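PDB 5U1T: separin from Saccharomyces cerevisiae, which cleaves the Scc1 subunit of cohesin as a caspase-like cysteine protease, triggering sister-chromatid separation at the onset of anaphase. Local coordinates for residues N1131-I1137 and I1355-V1361. Numbering follows the deposited sequence.
Sequences NINVITI and IFHTFLV
The carbonyl oxygen of F1359 accepts a nearly straight bond from the backbone N of I1135 (2.8 Å, 168° at the hydrogen) and also takes a CA-H...O contact from V1134. Bonds of the same parallel pattern run to both sides of it: N1133 lies between H1357 and F1359, receiving F1359 N on its own O at 2.9 Å, and the last bond within the two segments is I1137 N to V1361 O. The bond from V1361 N to I1135 O is bent, its donor standing 43° above the carbonyl plane.

On one face of the sheet, I1132 CD1 meets the rim of the F1359 ring close to its plane, 3.6 Å from CD2, while H1357 sets its CD2 over the centre of that ring. V1134 CG1 touches F1359 CB and, at 3.9 Å, V1361 CG2. Both ring nitrogens of H1357 are hydrogen-bonded, ND1 to S1381 OG and NE2 to T1383 OG1, which sets the ring's rotation.

Ahead of the N1133-T1358 pair, N1131 O accepts F1356 N at 2.8 Å. The N1131 amide is brought to I1355 by an extended chi1 (-179°), ND2 lying 3.4 Å from I1355 CA and bonding to S1354 O. With an alanine here, the S1354 carbonyl would probably lose its amide donor and part of I1355 its cover. On the other face, L1360 CD2 touches both I1135 CB and I1137 CD1, 4.1 Å from each.

Strands 1132-1139 and 1353-1362, far apart in sequence, thus pair in parallel inside a mixed alpha/beta sheet, with helix 1388-1397 packed through L1391 and Y1388 on the V1134/F1359 face.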
loop_
_atom_site.group_PDB
_atom_site.type_symbol
_atom_site.label_atom_id
_atom_site.label_comp_id
_atom_site.label_asym_id
_atom_site.label_seq_id
_atom_site.Cartn_x
_atom_site.Cartn_y
_atom_site.Cartn_z
ATOM N N ASN A 1131 27.374 25.650 47.170
ATOM C CA ASN A 1131 27.199 24.925 48.420
ATOM C C ASN A 1131 25.788 24.331 48.474
ATOM O O ASN A 1131 24.927 24.793 49.228
ATOM C CB ASN A 1131 27.464 25.857 49.611
ATOM C CG ASN A 1131 27.322 25.161 50.954
ATOM O OD1 ASN A 1131 27.685 23.985 51.114
ATOM N ND2 ASN A 1131 26.788 25.890 51.938
ATOM N N ILE A 1132 25.557 23.319 47.641
ATOM C CA ILE A 1132 24.268 22.634 47.576
ATOM C C ILE A 1132 24.450 21.140 47.481
ATOM O O ILE A 1132 25.531 20.653 47.163
ATOM C CB ILE A 1132 23.427 23.076 46.363
ATOM C CG1 ILE A 1132 24.262 23.028 45.078
ATOM C CG2 ILE A 1132 22.835 24.443 46.597
ATOM C CD1 ILE A 1132 23.452 23.267 43.834
ATOM N N ASN A 1133 23.382 20.414 47.778
ATOM C CA ASN A 1133 23.312 19.001 47.451
ATOM C C ASN A 1133 22.444 18.819 46.217
ATOM O O ASN A 1133 21.433 19.516 46.037
ATOM C CB ASN A 1133 22.742 18.178 48.598
ATOM C CG ASN A 1133 23.685 18.062 49.764
ATOM O OD1 ASN A 1133 24.880 18.323 49.647
ATOM N ND2 ASN A 1133 23.151 17.646 50.902
ATOM N N VAL A 1134 22.864 17.901 45.355
ATOM C CA VAL A 1134 22.046 17.489 44.234
ATOM C C VAL A 1134 21.897 15.984 44.337
ATOM O O VAL A 1134 22.852 15.240 44.188
ATOM C CB VAL A 1134 22.652 17.895 42.897
ATOM C CG1 VAL A 1134 21.572 17.938 41.848
ATOM C CG2 VAL A 1134 23.301 19.259 43.011
ATOM N N ILE A 1135 20.689 15.546 44.638
ATOM C CA ILE A 1135 20.452 14.163 44.981
ATOM C C ILE A 1135 19.443 13.548 44.014
ATOM O O ILE A 1135 18.309 14.029 43.910
ATOM C CB ILE A 1135 19.950 14.050 46.415
ATOM C CG1 ILE A 1135 21.030 14.568 47.363
ATOM C CG2 ILE A 1135 19.577 12.632 46.745
ATOM C CD1 ILE A 1135 20.647 14.572 48.829
ATOM N N THR A 1136 19.859 12.503 43.296
ATOM C CA THR A 1136 18.939 11.813 42.397
ATOM C C THR A 1136 18.207 10.717 43.179
ATOM O O THR A 1136 18.739 10.159 44.152
ATOM C CB THR A 1136 19.662 11.231 41.153
ATOM O OG1 THR A 1136 20.621 10.258 41.561
ATOM C CG2 THR A 1136 20.418 12.322 40.421
ATOM N N ILE A 1137 16.962 10.486 42.786
ATOM C CA ILE A 1137 16.111 9.434 43.334
ATOM C C ILE A 1137 15.543 8.653 42.147
ATOM O O ILE A 1137 14.798 9.184 41.295
ATOM C CB ILE A 1137 14.960 9.984 44.210
ATOM C CG1 ILE A 1137 15.495 10.939 45.271
ATOM C CG2 ILE A 1137 14.154 8.851 44.836
ATOM C CD1 ILE A 1137 14.439 11.426 46.229
ATOM N N ILE A 1355 24.541 23.143 53.988
ATOM C CA ILE A 1355 24.416 23.533 52.597
ATOM C C ILE A 1355 23.212 24.450 52.485
ATOM O O ILE A 1355 22.395 24.539 53.405
ATOM C CB ILE A 1355 24.298 22.314 51.637
ATOM C CG1 ILE A 1355 23.216 21.320 52.089
ATOM C CG2 ILE A 1355 25.643 21.604 51.507
ATOM C CD1 ILE A 1355 21.839 21.561 51.481
ATOM N N PHE A 1356 23.124 25.129 51.349
ATOM C CA PHE A 1356 22.192 26.223 51.141
ATOM C C PHE A 1356 20.834 25.762 50.607
ATOM O O PHE A 1356 19.795 26.347 50.917
ATOM C CB PHE A 1356 22.829 27.220 50.177
ATOM C CG PHE A 1356 21.955 28.395 49.838
ATOM C CD1 PHE A 1356 21.062 28.330 48.765
ATOM C CD2 PHE A 1356 22.057 29.587 50.573
ATOM C CE1 PHE A 1356 20.262 29.407 48.449
ATOM C CE2 PHE A 1356 21.266 30.694 50.258
ATOM C CZ PHE A 1356 20.362 30.599 49.199
ATOM N N HIS A 1357 20.854 24.716 49.788
ATOM C CA HIS A 1357 19.656 24.256 49.093
ATOM C C HIS A 1357 19.855 22.837 48.598
ATOM O O HIS A 1357 20.975 22.403 48.369
ATOM C CB HIS A 1357 19.318 25.197 47.923
ATOM C CG HIS A 1357 18.048 24.849 47.207
ATOM N ND1 HIS A 1357 16.803 25.001 47.779
ATOM C CD2 HIS A 1357 17.831 24.347 45.967
ATOM C CE1 HIS A 1357 15.876 24.606 46.924
ATOM N NE2 HIS A 1357 16.473 24.204 45.817
ATOM N N THR A 1358 18.758 22.120 48.439
ATOM C CA THR A 1358 18.807 20.761 47.937
ATOM C C THR A 1358 18.017 20.602 46.666
ATOM O O THR A 1358 16.802 20.797 46.653
ATOM C CB THR A 1358 18.262 19.781 48.962
ATOM O OG1 THR A 1358 19.085 19.839 50.132
ATOM C CG2 THR A 1358 18.254 18.374 48.402
ATOM N N PHE A 1359 18.711 20.241 45.596
ATOM C CA PHE A 1359 18.050 19.879 44.351
ATOM C C PHE A 1359 17.814 18.372 44.314
ATOM O O PHE A 1359 18.755 17.583 44.422
ATOM C CB PHE A 1359 18.870 20.338 43.144
ATOM C CG PHE A 1359 18.870 21.829 42.945
ATOM C CD1 PHE A 1359 17.725 22.482 42.500
ATOM C CD2 PHE A 1359 20.006 22.578 43.196
ATOM C CE1 PHE A 1359 17.716 23.837 42.314
ATOM C CE2 PHE A 1359 20.002 23.947 43.018
ATOM C CZ PHE A 1359 18.859 24.578 42.582
ATOM N N LEU A 1360 16.547 17.983 44.213
ATOM C CA LEU A 1360 16.187 16.588 43.970
ATOM C C LEU A 1360 15.958 16.327 42.489
ATOM O O LEU A 1360 14.947 16.746 41.916
ATOM C CB LEU A 1360 14.928 16.199 44.737
ATOM C CG LEU A 1360 14.962 16.156 46.251
ATOM C CD1 LEU A 1360 13.594 15.748 46.753
ATOM C CD2 LEU A 1360 16.026 15.185 46.689
ATOM N N VAL A 1361 16.902 15.651 41.860
ATOM C CA VAL A 1361 16.673 15.158 40.516
ATOM C C VAL A 1361 15.757 13.948 40.605
ATOM O O VAL A 1361 16.204 12.855 40.948
ATOM C CB VAL A 1361 17.970 14.782 39.830
ATOM C CG1 VAL A 1361 17.698 14.260 38.423
ATOM C CG2 VAL A 1361 18.902 15.966 39.816
#